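Local coordinates for protein pollen receptor-like kinase 3 (Arabidopsis thaliana, PDB 5WLS) that probably acts as a cell-surface receptor-like kinase of pollen, with a leucine-rich-repeat extracellular domain similar to those of the SERK co-receptors, at residues A[2-7]-A[63-68]; A[19-24]-A[33-38]; A[128-133]-A[153-158]; A[149-154]-A[195-200]. All coordinates share one frame; numbering follows the deposited sequence.

Interaction 1 (A[2-7]-A[63-68]); sequences EPLVRF and KDLPNL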
loop_
_atom_site.group_PDB
_atom_site.type_symbol
_atom_site.label_atom_id
_atom_site.label_comp_id
_atom_site.label_asym_id
_atom_site.label_seq_id
_atom_site.Cartn_x
_atom_site.Cartn_y
_atom_site.Cartn_z
ATOM N N GLU A 2 -9.711 -2.731 22.123
ATOM C CA GLU A 2 -8.889 -1.675 22.705
ATOM C C GLU A 2 -7.420 -2.082 22.921
ATOM O O GLU A 2 -6.517 -1.291 22.596
ATOM C CB GLU A 2 -9.525 -1.174 24.016
ATOM C CG GLU A 2 -9.880 -2.228 25.074
ATOM C CD GLU A 2 -11.127 -3.033 24.736
ATOM O OE1 GLU A 2 -10.995 -4.045 24.019
ATOM O OE2 GLU A 2 -12.232 -2.662 25.186
ATOM N N PRO A 3 -7.111 -3.314 23.446
ATOM C CA PRO A 3 -5.729 -3.579 23.877
ATOM C C PRO A 3 -4.739 -3.814 22.749
ATOM O O PRO A 3 -3.545 -3.547 22.886
ATOM C CB PRO A 3 -5.878 -4.842 24.732
ATOM C CG PRO A 3 -6.989 -5.578 24.089
ATOM C CD PRO A 3 -7.950 -4.525 23.599
ATOM N N LEU A 4 -5.220 -4.340 21.641
ATOM C CA LEU A 4 -4.381 -4.591 20.475
ATOM C C LEU A 4 -4.093 -3.309 19.712
ATOM O O LEU A 4 -2.970 -3.107 19.222
ATOM C CB LEU A 4 -5.075 -5.608 19.576
ATOM C CG LEU A 4 -6.411 -5.166 18.977
ATOM C CD1 LEU A 4 -6.855 -6.211 18.081
ATOM C CD2 LEU A 4 -7.521 -4.885 19.944
ATOM N N VAL A 5 -5.116 -2.465 19.574
ATOM C CA VAL A 5 -4.951 -1.127 19.032
ATOM C C VAL A 5 -3.955 -0.327 19.864
ATOM O O VAL A 5 -3.159 0.451 19.318
ATOM C CB VAL A 5 -6.331 -0.457 18.933
ATOM C CG1 VAL A 5 -6.222 0.940 18.421
ATOM C CG2 VAL A 5 -7.214 -1.274 18.011
ATOM N N ARG A 6 -3.945 -0.519 21.191
ATOM C CA ARG A 6 -2.937 0.248 21.914
ATOM C C ARG A 6 -1.632 -0.526 22.096
ATOM O O ARG A 6 -0.627 0.072 22.489
ATOM C CB ARG A 6 -3.459 0.717 23.275
ATOM C CG ARG A 6 -2.607 1.862 23.830
ATOM C CD ARG A 6 -2.224 1.724 25.284
ATOM N NE ARG A 6 -1.835 3.012 25.861
ATOM C CZ ARG A 6 -1.064 3.145 26.936
ATOM N NH1 ARG A 6 -0.598 2.070 27.555
ATOM N NH2 ARG A 6 -0.759 4.353 27.395
ATOM N N PHE A 7 -1.600 -1.816 21.746
ATOM C CA PHE A 7 -0.329 -2.448 21.399
ATOM C C PHE A 7 0.286 -1.724 20.220
ATOM O O PHE A 7 1.470 -1.374 20.231
ATOM C CB PHE A 7 -0.512 -3.928 21.025
ATOM C CG PHE A 7 -0.940 -4.832 22.150
ATOM C CD1 PHE A 7 -0.904 -4.423 23.474
ATOM C CD2 PHE A 7 -1.357 -6.123 21.865
ATOM C CE1 PHE A 7 -1.311 -5.283 24.477
ATOM C CE2 PHE A 7 -1.753 -6.985 22.865
ATOM C CZ PHE A 7 -1.728 -6.564 24.174
ATOM N N LYS A 63 -3.842 -8.325 13.294
ATOM C CA LYS A 63 -4.601 -9.532 12.991
ATOM C C LYS A 63 -5.713 -9.782 13.997
ATOM O O LYS A 63 -6.675 -10.486 13.676
ATOM C CB LYS A 63 -3.677 -10.751 12.943
ATOM C CG LYS A 63 -2.944 -10.935 11.625
ATOM C CD LYS A 63 -1.837 -11.968 11.751
ATOM C CE LYS A 63 -2.392 -13.385 11.700
ATOM N NZ LYS A 63 -1.309 -14.408 11.667
ATOM N N ASP A 64 -5.605 -9.223 15.201
ATOM C CA ASP A 64 -6.629 -9.406 16.219
ATOM C C ASP A 64 -7.829 -8.478 16.025
ATOM O O ASP A 64 -8.734 -8.482 16.866
ATOM C CB ASP A 64 -6.018 -9.214 17.610
ATOM C CG ASP A 64 -4.949 -10.228 17.934
ATOM O OD1 ASP A 64 -4.989 -11.344 17.375
ATOM O OD2 ASP A 64 -4.059 -9.898 18.749
ATOM N N LEU A 65 -7.858 -7.688 14.940
ATOM C CA LEU A 65 -9.043 -6.965 14.487
ATOM C C LEU A 65 -9.639 -7.709 13.305
ATOM O O LEU A 65 -9.134 -7.582 12.178
ATOM C CB LEU A 65 -8.701 -5.524 14.094
ATOM C CG LEU A 65 -7.886 -4.681 15.063
ATOM C CD1 LEU A 65 -7.449 -3.368 14.434
ATOM C CD2 LEU A 65 -8.919 -4.378 16.162
ATOM N N PRO A 66 -10.727 -8.464 13.491
ATOM C CA PRO A 66 -11.175 -9.376 12.428
ATOM C C PRO A 66 -11.875 -8.702 11.269
ATOM O O PRO A 66 -11.974 -9.322 10.202
ATOM C CB PRO A 66 -12.130 -10.328 13.168
ATOM C CG PRO A 66 -12.661 -9.518 14.291
ATOM C CD PRO A 66 -11.530 -8.606 14.717
ATOM N N ASN A 67 -12.357 -7.472 11.416
ATOM C CA ASN A 67 -13.022 -6.806 10.308
ATOM C C ASN A 67 -12.274 -5.562 9.863
ATOM O O ASN A 67 -12.859 -4.696 9.200
ATOM C CB ASN A 67 -14.456 -6.446 10.700
ATOM C CG ASN A 67 -15.185 -7.604 11.347
ATOM O OD1 ASN A 67 -15.380 -7.619 12.563
ATOM N ND2 ASN A 67 -15.520 -8.613 10.557
ATOM N N LEU A 68 -10.981 -5.478 10.160
ATOM C CA LEU A 68 -10.186 -4.370 9.660
ATOM C C LEU A 68 -10.020 -4.512 8.155
ATOM O O LEU A 68 -9.628 -5.572 7.653
ATOM C CB LEU A 68 -8.828 -4.326 10.359
ATOM C CG LEU A 68 -7.882 -3.239 9.859
ATOM C CD1 LEU A 68 -8.406 -1.891 10.290
ATOM C CD2 LEU A 68 -6.491 -3.434 10.445
#
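Leu-4 and Leu-65 meet where segment 2-7, on helix 3-9, comes up beside the loop 63-68, and the CA atoms of Leu-4 and Asp-64 mark the nearest backbone approach at 6.8 Å. The helical side has the expected i to i+4 bond, from Arg-6 N to Glu-2 O at 3.0 Å. On the loop side a type I beta turn runs from Leu-65 to Leu-68. No hydrogen bond joins the two segments, and the contact is apolar. Leu-65 carries it from the loop. Its CD2 methyl comes up to Leu-4, 3.4 Å from Leu-4 CD1 and 3.9 Å from Leu-4 CG. The same methyl lies 4.0 Å from Val-5 CG2. One leucine branch thus touches two consecutive residues, Leu-4 and Val-5. Leu-65 CD1 reaches only Val-5 CG2, at the longer distance of 4.2 Å. The side chains of Val-5 and Leu-65 cross at about a right angle, while Leu-4 slants across Leu-65. Leu-4 has CG placed between its backbone N and carbonyl carbon (chi1 63°), and from there the side chain extends toward Leu-65. Leu-4, Val-5 and Leu-65 are all buried, whereas Asp-64 stays at the exposed margin. Val-5 also touches the loop residues Trp-21 and Trp-32, and Ile-35 of strand 35-38. Asn-67 OD1 is hydrogen-bonded to Thr-42 OG1, at the start of strand 42-47. The contact therefore packs helix 3-9 against the connection that leads from helix 59-63 into strand 70-72.

Interaction 2 (A[19-24]-A[33-38]); sequences NSWRTG and FGIYCQ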
loop_
_atom_site.group_PDB
_atom_site.type_symbol
_atom_site.label_atom_id
_atom_site.label_comp_id
_atom_site.label_asym_id
_atom_site.label_seq_id
_atom_site.Cartn_x
_atom_site.Cartn_y
_atom_site.Cartn_z
ATOM N N ASN A 19 -4.873 10.823 20.915
ATOM C CA ASN A 19 -5.066 11.398 22.245
ATOM C C ASN A 19 -6.571 11.565 22.471
ATOM O O ASN A 19 -7.156 12.600 22.154
ATOM C CB ASN A 19 -4.349 12.730 22.423
ATOM C CG ASN A 19 -3.817 12.904 23.832
ATOM O OD1 ASN A 19 -3.968 12.013 24.666
ATOM N ND2 ASN A 19 -3.183 14.040 24.102
ATOM N N SER A 20 -7.172 10.507 23.024
ATOM C CA SER A 20 -6.375 9.313 23.279
ATOM C C SER A 20 -6.985 7.991 22.866
ATOM O O SER A 20 -8.186 7.862 22.633
ATOM C CB SER A 20 -6.031 9.196 24.767
ATOM O OG SER A 20 -5.492 7.912 25.044
ATOM N N TRP A 21 -6.109 6.994 22.830
ATOM C CA TRP A 21 -6.486 5.605 22.600
ATOM C C TRP A 21 -6.432 4.865 23.935
ATOM O O TRP A 21 -5.647 3.940 24.157
ATOM C CB TRP A 21 -5.567 4.969 21.556
ATOM C CG TRP A 21 -5.808 5.452 20.140
ATOM C CD1 TRP A 21 -6.561 6.524 19.755
ATOM C CD2 TRP A 21 -5.324 4.850 18.930
ATOM N NE1 TRP A 21 -6.560 6.637 18.383
ATOM C CE2 TRP A 21 -5.810 5.622 17.854
ATOM C CE3 TRP A 21 -4.516 3.745 18.652
ATOM C CZ2 TRP A 21 -5.520 5.317 16.524
ATOM C CZ3 TRP A 21 -4.231 3.443 17.327
ATOM C CH2 TRP A 21 -4.732 4.225 16.282
ATOM N N ARG A 22 -7.297 5.328 24.836
ATOM C CA ARG A 22 -7.298 4.858 26.213
ATOM C C ARG A 22 -7.655 3.382 26.275
ATOM O O ARG A 22 -8.638 2.942 25.675
ATOM C CB ARG A 22 -8.279 5.683 27.048
ATOM N N THR A 23 -6.846 2.621 27.016
ATOM C CA THR A 23 -6.943 1.167 27.021
ATOM C C THR A 23 -8.255 0.658 27.608
ATOM O O THR A 23 -8.620 -0.496 27.359
ATOM C CB THR A 23 -5.763 0.580 27.798
ATOM O OG1 THR A 23 -4.584 1.346 27.524
ATOM C CG2 THR A 23 -5.516 -0.869 27.397
ATOM N N GLY A 24 -8.977 1.478 28.365
ATOM C CA GLY A 24 -10.212 1.013 28.965
ATOM C C GLY A 24 -11.470 1.608 28.365
ATOM O O GLY A 24 -12.513 1.651 29.024
ATOM N N PHE A 33 -9.589 9.230 17.742
ATOM C CA PHE A 33 -9.256 9.913 16.502
ATOM C C PHE A 33 -8.479 8.990 15.581
ATOM O O PHE A 33 -7.556 8.291 16.002
ATOM C CB PHE A 33 -8.464 11.190 16.788
ATOM C CG PHE A 33 -7.454 11.529 15.722
ATOM C CD1 PHE A 33 -6.107 11.291 15.950
ATOM C CD2 PHE A 33 -7.836 12.072 14.504
ATOM C CE1 PHE A 33 -5.163 11.591 14.992
ATOM C CE2 PHE A 33 -6.890 12.371 13.538
ATOM C CZ PHE A 33 -5.553 12.131 13.785
ATOM N N GLY A 34 -8.837 9.025 14.304
ATOM C CA GLY A 34 -8.177 8.208 13.319
ATOM C C GLY A 34 -8.655 6.783 13.288
ATOM O O GLY A 34 -7.938 5.915 12.782
ATOM N N ILE A 35 -9.831 6.482 13.834
ATOM C CA ILE A 35 -10.368 5.136 13.715
ATOM C C ILE A 35 -11.748 5.123 13.091
ATOM O O ILE A 35 -12.598 5.967 13.388
ATOM C CB ILE A 35 -10.261 4.356 15.030
ATOM C CG1 ILE A 35 -8.759 4.150 15.063
ATOM C CG2 ILE A 35 -11.011 3.010 15.022
ATOM C CD1 ILE A 35 -8.281 3.289 16.232
ATOM N N TYR A 36 -11.920 4.173 12.183
ATOM C CA TYR A 36 -13.165 3.919 11.496
ATOM C C TYR A 36 -13.741 2.607 12.003
ATOM O O TYR A 36 -13.015 1.658 12.313
ATOM C CB TYR A 36 -12.944 3.844 9.985
ATOM C CG TYR A 36 -12.401 5.117 9.352
ATOM C CD1 TYR A 36 -13.025 6.334 9.564
ATOM C CD2 TYR A 36 -11.292 5.090 8.500
ATOM C CE1 TYR A 36 -12.552 7.493 8.988
ATOM C CE2 TYR A 36 -10.817 6.251 7.913
ATOM C CZ TYR A 36 -11.452 7.449 8.162
ATOM O OH TYR A 36 -10.989 8.610 7.587
ATOM N N CYS A 37 -15.060 2.559 12.070
ATOM C CA CYS A 37 -15.753 1.409 12.622
ATOM C C CYS A 37 -16.917 1.058 11.717
ATOM O O CYS A 37 -17.665 1.946 11.281
ATOM C CB CYS A 37 -16.262 1.680 14.050
ATOM S SG CYS A 37 -14.964 1.823 15.290
ATOM N N GLN A 38 -17.040 -0.237 11.414
ATOM C CA GLN A 38 -18.255 -0.763 10.830
ATOM C C GLN A 38 -19.349 -0.743 11.880
ATOM O O GLN A 38 -19.209 -1.301 12.985
ATOM C CB GLN A 38 -18.040 -2.181 10.289
ATOM C CG GLN A 38 -17.927 -2.244 8.773
ATOM C CD GLN A 38 -17.301 -3.535 8.302
ATOM O OE1 GLN A 38 -17.709 -4.621 8.711
ATOM N NE2 GLN A 38 -16.301 -3.425 7.434
#
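Trp-21 NE1 donates a hydrogen bond to the backbone carbonyl Phe-33 O at 3.1 Å. The N-H...O angle is 152°, so the bond is moderately bent. The oxygen lies almost exactly in the indole plane, at the edge of the ring. Seen from the acceptor, NE1 is tilted 20° from the carbonyl plane. This bond gives the polar atom of a buried indole a partner and fixes which way the ring edge faces. The six-membered ring takes up the second half of the contact. Ile-35 CD1 sits over one face in a CH-pi contact, 3.8 Å from the centroid of that ring. It is offset toward the rim, and its closest ring atom is Trp-21 CZ2 at 3.4 Å. Ile-35 CG1 follows, 3.7 Å from the same CZ2. The extended end of Ile-35 (chi2 -176°) carries CD1 out over the ring. Between the two contacts Gly-34 turns the chain at a positive phi, placing the Phe-33 carbonyl and the Ile-35 side chain on the same indole. Trp-21 also stacks with the ring of Trp-32 and has a cation-pi partner in Arg-9. Without the indole, as with a leucine here, the Phe-33 carbonyl is likely to lose its donor and the Ile-35 methyl the ring face it rests on. Strand 35-38 is one edge strand of the large sheet and pairs antiparallel with strand 42-47. Cys-37 on it is joined to Cys-28 by a disulfide. The aromatic cluster, and a disulfide that ties the preceding loop to the first strand, fit the N-terminal cap of a plant leucine-rich-repeat ectodomain.

Interaction 3 (A[128-133]-A[153-158]); sequences GKIPAS and EIPPLT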
loop_
_atom_site.group_PDB
_atom_site.type_symbol
_atom_site.label_atom_id
_atom_site.label_comp_id
_atom_site.label_asym_id
_atom_site.label_seq_id
_atom_site.Cartn_x
_atom_site.Cartn_y
_atom_site.Cartn_z
ATOM N N GLY A 128 14.069 -3.089 -6.294
ATOM C CA GLY A 128 14.160 -4.452 -6.782
ATOM C C GLY A 128 12.887 -5.117 -7.267
ATOM O O GLY A 128 12.338 -5.970 -6.568
ATOM N N LYS A 129 12.392 -4.720 -8.441
ATOM C CA LYS A 129 11.421 -5.513 -9.191
ATOM C C LYS A 129 10.050 -5.571 -8.526
ATOM O O LYS A 129 9.880 -6.235 -7.496
ATOM C CB LYS A 129 11.952 -6.935 -9.415
ATOM N N ILE A 130 9.074 -4.876 -9.103
ATOM C CA ILE A 130 7.680 -4.964 -8.671
ATOM C C ILE A 130 7.265 -6.431 -8.618
ATOM O O ILE A 130 7.515 -7.179 -9.573
ATOM C CB ILE A 130 6.750 -4.166 -9.602
ATOM C CG1 ILE A 130 7.258 -2.733 -9.762
ATOM C CG2 ILE A 130 5.321 -4.171 -9.073
ATOM C CD1 ILE A 130 6.468 -1.921 -10.767
ATOM N N PRO A 131 6.645 -6.886 -7.531
ATOM C CA PRO A 131 6.294 -8.309 -7.419
ATOM C C PRO A 131 5.250 -8.698 -8.456
ATOM O O PRO A 131 4.248 -8.004 -8.637
ATOM C CB PRO A 131 5.740 -8.426 -5.992
ATOM C CG PRO A 131 6.275 -7.235 -5.277
ATOM C CD PRO A 131 6.325 -6.147 -6.299
ATOM N N ALA A 132 5.504 -9.812 -9.147
ATOM C CA ALA A 132 4.600 -10.250 -10.204
ATOM C C ALA A 132 3.199 -10.523 -9.674
ATOM O O ALA A 132 2.215 -10.318 -10.392
ATOM C CB ALA A 132 5.157 -11.494 -10.896
ATOM N N SER A 133 3.087 -10.976 -8.422
ATOM C CA SER A 133 1.777 -11.298 -7.866
ATOM C C SER A 133 0.909 -10.056 -7.714
ATOM O O SER A 133 -0.323 -10.155 -7.758
ATOM C CB SER A 133 1.934 -11.996 -6.515
ATOM O OG SER A 133 2.661 -11.186 -5.607
ATOM N N GLU A 153 11.873 -5.238 -15.183
ATOM C CA GLU A 153 10.718 -5.090 -16.053
ATOM C C GLU A 153 9.428 -5.103 -15.243
ATOM O O GLU A 153 9.355 -5.683 -14.156
ATOM C CB GLU A 153 10.669 -6.208 -17.097
ATOM C CG GLU A 153 11.844 -6.227 -18.057
ATOM C CD GLU A 153 11.800 -7.413 -18.998
ATOM O OE1 GLU A 153 12.518 -8.403 -18.745
ATOM O OE2 GLU A 153 11.044 -7.357 -19.991
ATOM N N ILE A 154 8.409 -4.458 -15.789
ATOM C CA ILE A 154 7.092 -4.441 -15.152
ATOM C C ILE A 154 6.409 -5.781 -15.414
ATOM O O ILE A 154 6.360 -6.224 -16.571
ATOM C CB ILE A 154 6.254 -3.284 -15.685
ATOM C CG1 ILE A 154 6.952 -1.951 -15.408
ATOM C CG2 ILE A 154 4.864 -3.302 -15.064
ATOM C CD1 ILE A 154 6.414 -0.798 -16.230
ATOM N N PRO A 155 5.888 -6.452 -14.384
ATOM C CA PRO A 155 5.214 -7.727 -14.621
ATOM C C PRO A 155 3.960 -7.525 -15.449
ATOM O O PRO A 155 3.362 -6.435 -15.443
ATOM C CB PRO A 155 4.873 -8.213 -13.199
ATOM C CG PRO A 155 5.816 -7.481 -12.307
ATOM C CD PRO A 155 6.014 -6.145 -12.950
ATOM N N PRO A 156 3.527 -8.543 -16.188
ATOM C CA PRO A 156 2.288 -8.410 -16.959
ATOM C C PRO A 156 1.079 -8.370 -16.040
ATOM O O PRO A 156 1.087 -8.923 -14.938
ATOM C CB PRO A 156 2.279 -9.667 -17.837
ATOM C CG PRO A 156 3.090 -10.657 -17.066
ATOM C CD PRO A 156 4.164 -9.856 -16.384
ATOM N N LEU A 157 0.023 -7.718 -16.517
ATOM C CA LEU A 157 -1.227 -7.617 -15.780
ATOM C C LEU A 157 -2.206 -8.657 -16.306
ATOM O O LEU A 157 -2.400 -8.776 -17.521
ATOM C CB LEU A 157 -1.813 -6.210 -15.892
ATOM C CG LEU A 157 -3.191 -5.948 -15.289
ATOM C CD1 LEU A 157 -3.160 -6.032 -13.775
ATOM C CD2 LEU A 157 -3.658 -4.578 -15.716
ATOM N N THR A 158 -2.819 -9.401 -15.391
ATOM C CA THR A 158 -3.681 -10.511 -15.776
ATOM C C THR A 158 -4.960 -10.011 -16.435
ATOM O O THR A 158 -5.547 -9.012 -16.011
ATOM C CB THR A 158 -4.014 -11.370 -14.556
ATOM O OG1 THR A 158 -4.929 -12.406 -14.929
ATOM C CG2 THR A 158 -4.627 -10.522 -13.450
HETATM O O HOH W 1 10.217 -4.281 -11.712
#
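Ile-130 and Pro-131 are extended (psi 131° and 132°) and Ala-132 turns back (psi -32°), which brings this part of the chain past the ring of Pro-155. The pyrrolidine packs along it with three of its carbons. Pro-155 CD lies 4.0 Å from Ile-130 CB. Pro-155 CG comes closest to the backbone, 3.2 Å from the carbonyl Ile-130 O. Pro-155 CB meets Ala-132, at 3.6 Å from its CA and 4.0 Å from its CB. No direct hydrogen bond crosses here. One water makes the polar link: it accepts from Ile-130 N at 2.9 Å and donates to Glu-153 O at 2.9 Å. It thus satisfies a backbone N-H and a carbonyl that face each other across the gap between the segments. With an alanine in place of Pro-155 the CG and CD contacts go, which is likely to leave a gap beside the Ile-130 carbonyl and CB and to let the chain at that position turn more freely, while the CB contact to Ala-132 remains. Ile-130 and Ile-154 are 24 residues apart, each in a Gly-X-Ile-Pro sequence, as in plant-specific leucine-rich repeats. The contact is consistent with successive repeats stacking through the loops that follow their short strands. Ala-132 N is hydrogen-bonded to Asp-107 OD1, earlier in the chain. Ile-130 and Ile-154 both touch Leu-174 of strand 173-174, and Ile-154 also reaches Ile-182 of helix 180-183.

Interaction 4 (A[149-154]-A[195-200]); sequences QFTGEI and NQRLCG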
loop_
_atom_site.group_PDB
_atom_site.type_symbol
_atom_site.label_atom_id
_atom_site.label_comp_id
_atom_site.label_asym_id
_atom_site.label_seq_id
_atom_site.Cartn_x
_atom_site.Cartn_y
_atom_site.Cartn_z
ATOM N N GLN A 149 12.490 3.221 -6.012
ATOM C CA GLN A 149 13.678 2.873 -6.778
ATOM C C GLN A 149 13.512 1.525 -7.473
ATOM O O GLN A 149 14.491 0.800 -7.682
ATOM C CB GLN A 149 14.923 2.892 -5.898
ATOM C CG GLN A 149 15.204 4.275 -5.312
ATOM C CD GLN A 149 16.360 4.276 -4.337
ATOM O OE1 GLN A 149 16.221 3.851 -3.190
ATOM N NE2 GLN A 149 17.507 4.779 -4.782
ATOM N N PHE A 150 12.275 1.166 -7.821
ATOM C CA PHE A 150 12.005 -0.108 -8.476
ATOM C C PHE A 150 12.804 -0.228 -9.768
ATOM O O PHE A 150 12.962 0.741 -10.515
ATOM C CB PHE A 150 10.511 -0.228 -8.787
ATOM C CG PHE A 150 9.649 -0.441 -7.577
ATOM C CD1 PHE A 150 9.854 -1.523 -6.735
ATOM C CD2 PHE A 150 8.647 0.462 -7.269
ATOM C CE1 PHE A 150 9.055 -1.714 -5.627
ATOM C CE2 PHE A 150 7.851 0.282 -6.159
ATOM C CZ PHE A 150 8.057 -0.807 -5.334
ATOM N N THR A 151 13.301 -1.430 -10.032
ATOM C CA THR A 151 14.086 -1.725 -11.220
ATOM C C THR A 151 13.509 -2.965 -11.890
ATOM O O THR A 151 12.523 -3.544 -11.428
ATOM C CB THR A 151 15.569 -1.918 -10.873
ATOM O OG1 THR A 151 16.334 -2.040 -12.077
ATOM C CG2 THR A 151 15.755 -3.163 -10.023
ATOM N N GLY A 152 14.122 -3.369 -12.996
ATOM C CA GLY A 152 13.642 -4.518 -13.728
ATOM C C GLY A 152 12.437 -4.190 -14.590
ATOM O O GLY A 152 12.012 -3.038 -14.721
ATOM N N GLU A 153 11.873 -5.238 -15.183
ATOM C CA GLU A 153 10.718 -5.090 -16.053
ATOM C C GLU A 153 9.428 -5.103 -15.243
ATOM O O GLU A 153 9.355 -5.683 -14.156
ATOM C CB GLU A 153 10.669 -6.208 -17.097
ATOM C CG GLU A 153 11.844 -6.227 -18.057
ATOM C CD GLU A 153 11.800 -7.413 -18.998
ATOM O OE1 GLU A 153 12.518 -8.403 -18.745
ATOM O OE2 GLU A 153 11.044 -7.357 -19.991
ATOM N N ILE A 154 8.409 -4.458 -15.789
ATOM C CA ILE A 154 7.092 -4.441 -15.152
ATOM C C ILE A 154 6.409 -5.781 -15.414
ATOM O O ILE A 154 6.360 -6.224 -16.571
ATOM C CB ILE A 154 6.254 -3.284 -15.685
ATOM C CG1 ILE A 154 6.952 -1.951 -15.408
ATOM C CG2 ILE A 154 4.864 -3.302 -15.064
ATOM C CD1 ILE A 154 6.414 -0.798 -16.230
ATOM N N ASN A 195 11.108 7.349 -15.980
ATOM C CA ASN A 195 11.622 5.994 -15.969
ATOM C C ASN A 195 12.501 5.890 -17.203
ATOM O O ASN A 195 12.076 5.362 -18.233
ATOM C CB ASN A 195 10.498 4.980 -15.989
ATOM C CG ASN A 195 9.966 4.676 -14.606
ATOM O OD1 ASN A 195 10.691 4.176 -13.750
ATOM N ND2 ASN A 195 8.692 4.975 -14.383
ATOM N N GLN A 196 13.723 6.410 -17.110
ATOM C CA GLN A 196 14.675 6.098 -18.155
ATOM C C GLN A 196 14.846 4.583 -18.179
ATOM O O GLN A 196 14.510 3.889 -17.210
ATOM C CB GLN A 196 16.021 6.779 -17.906
ATOM C CG GLN A 196 15.963 8.271 -17.598
ATOM C CD GLN A 196 17.109 8.702 -16.698
ATOM O OE1 GLN A 196 17.022 9.704 -15.990
ATOM N NE2 GLN A 196 18.202 7.946 -16.738
ATOM N N ARG A 197 15.340 4.073 -19.313
ATOM C CA ARG A 197 15.496 2.644 -19.600
ATOM C C ARG A 197 14.198 2.045 -20.139
ATOM O O ARG A 197 14.239 1.070 -20.895
ATOM C CB ARG A 197 15.981 1.864 -18.367
ATOM C CG ARG A 197 17.278 2.397 -17.757
ATOM C CD ARG A 197 18.087 1.315 -17.065
ATOM N NE ARG A 197 17.811 1.277 -15.627
ATOM C CZ ARG A 197 18.084 0.239 -14.845
ATOM N NH1 ARG A 197 18.641 -0.842 -15.367
ATOM N NH2 ARG A 197 17.809 0.275 -13.549
ATOM N N LEU A 198 13.049 2.636 -19.800
ATOM C CA LEU A 198 11.741 2.071 -20.122
ATOM C C LEU A 198 11.322 2.491 -21.531
ATOM O O LEU A 198 11.583 3.623 -21.947
ATOM C CB LEU A 198 10.715 2.543 -19.087
ATOM C CG LEU A 198 9.459 1.742 -18.741
ATOM C CD1 LEU A 198 9.837 0.467 -18.018
ATOM C CD2 LEU A 198 8.527 2.578 -17.875
ATOM N N CYS A 199 10.666 1.589 -22.266
ATOM C CA CYS A 199 10.308 1.880 -23.658
ATOM C C CYS A 199 8.989 1.200 -24.015
ATOM O O CYS A 199 8.324 0.594 -23.167
ATOM C CB CYS A 199 11.400 1.439 -24.643
ATOM S SG CYS A 199 11.848 -0.310 -24.574
ATOM N N GLY A 200 8.620 1.305 -25.291
ATOM C CA GLY A 200 7.377 0.727 -25.783
ATOM C C GLY A 200 6.252 1.721 -25.618
ATOM O O GLY A 200 6.320 2.838 -26.143
#
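Thr-151 and Arg-197 meet across backbones that stay well apart: the nearest CA atoms, of Thr-151 and Asn-195, are 9.4 Å from each other, so the two segments touch through side chains alone. Segment 149-154 carries the short, weakly bonded strand 151-152. Segment 195-200 opens with a type II beta turn from Asn-195 to Leu-198, closed by Leu-198 N to Asn-195 O at 3.3 Å. Arg-197 stands in this turn at a positive phi of 84°. Its side chain bends at chi3 (-95°) and comes over to Thr-151. Arg-197 NH2 gives Thr-151 OG1 a weak hydrogen bond of 3.1 Å, with an N-H...O angle of only 124°. The hydroxyl meets the guanidinium obliquely. The stronger partners of both groups lie on the chain between the segments. Arg-197 makes salt bridges to Asp-173 and Glu-175, and Glu-175 is also hydrogen-bonded to Thr-151 OG1. The two carboxylates probably hold the arginine in place more firmly than the threonine does. The second contact is apolar and buried. Ile-154 CD1 and Leu-198 CD1 touch at 4.1 Å, the side chains crossing at about a right angle. Leu-174 of strand 173-174 packs on both. Asn-195 is buried, and its amide is hydrogen-bonded to Phe-192 O, Leu-169 O and Leu-174 N. Such use of an asparagine side chain by backbone groups of its own and the preceding turn is the asparagine ladder of leucine-rich repeats. With Cys-199 in a disulfide to Cys-207, segment 195-200 fits a C-terminal cap closing the solenoid.

The four contacts form two pairs near the ends of the solenoid. Interactions 1 and 2 touch, with centres 11 Å apart, and meet at Val-5 and Trp-21 in the N-terminal cap. Interactions 3 and 4 share Glu-153 and Ile-154, and both lean on strand 173-174. The centres of interactions 1 and 4 are about 39 Å apart, on opposite sides of the chain's centre. Interaction 1 is buried and purely apolar. The other three are partly buried, and each adds a different polar element: an indole bond to a carbonyl in interaction 2, a bridging water in interaction 3, and a weak arginine bond at the surface in interaction 4.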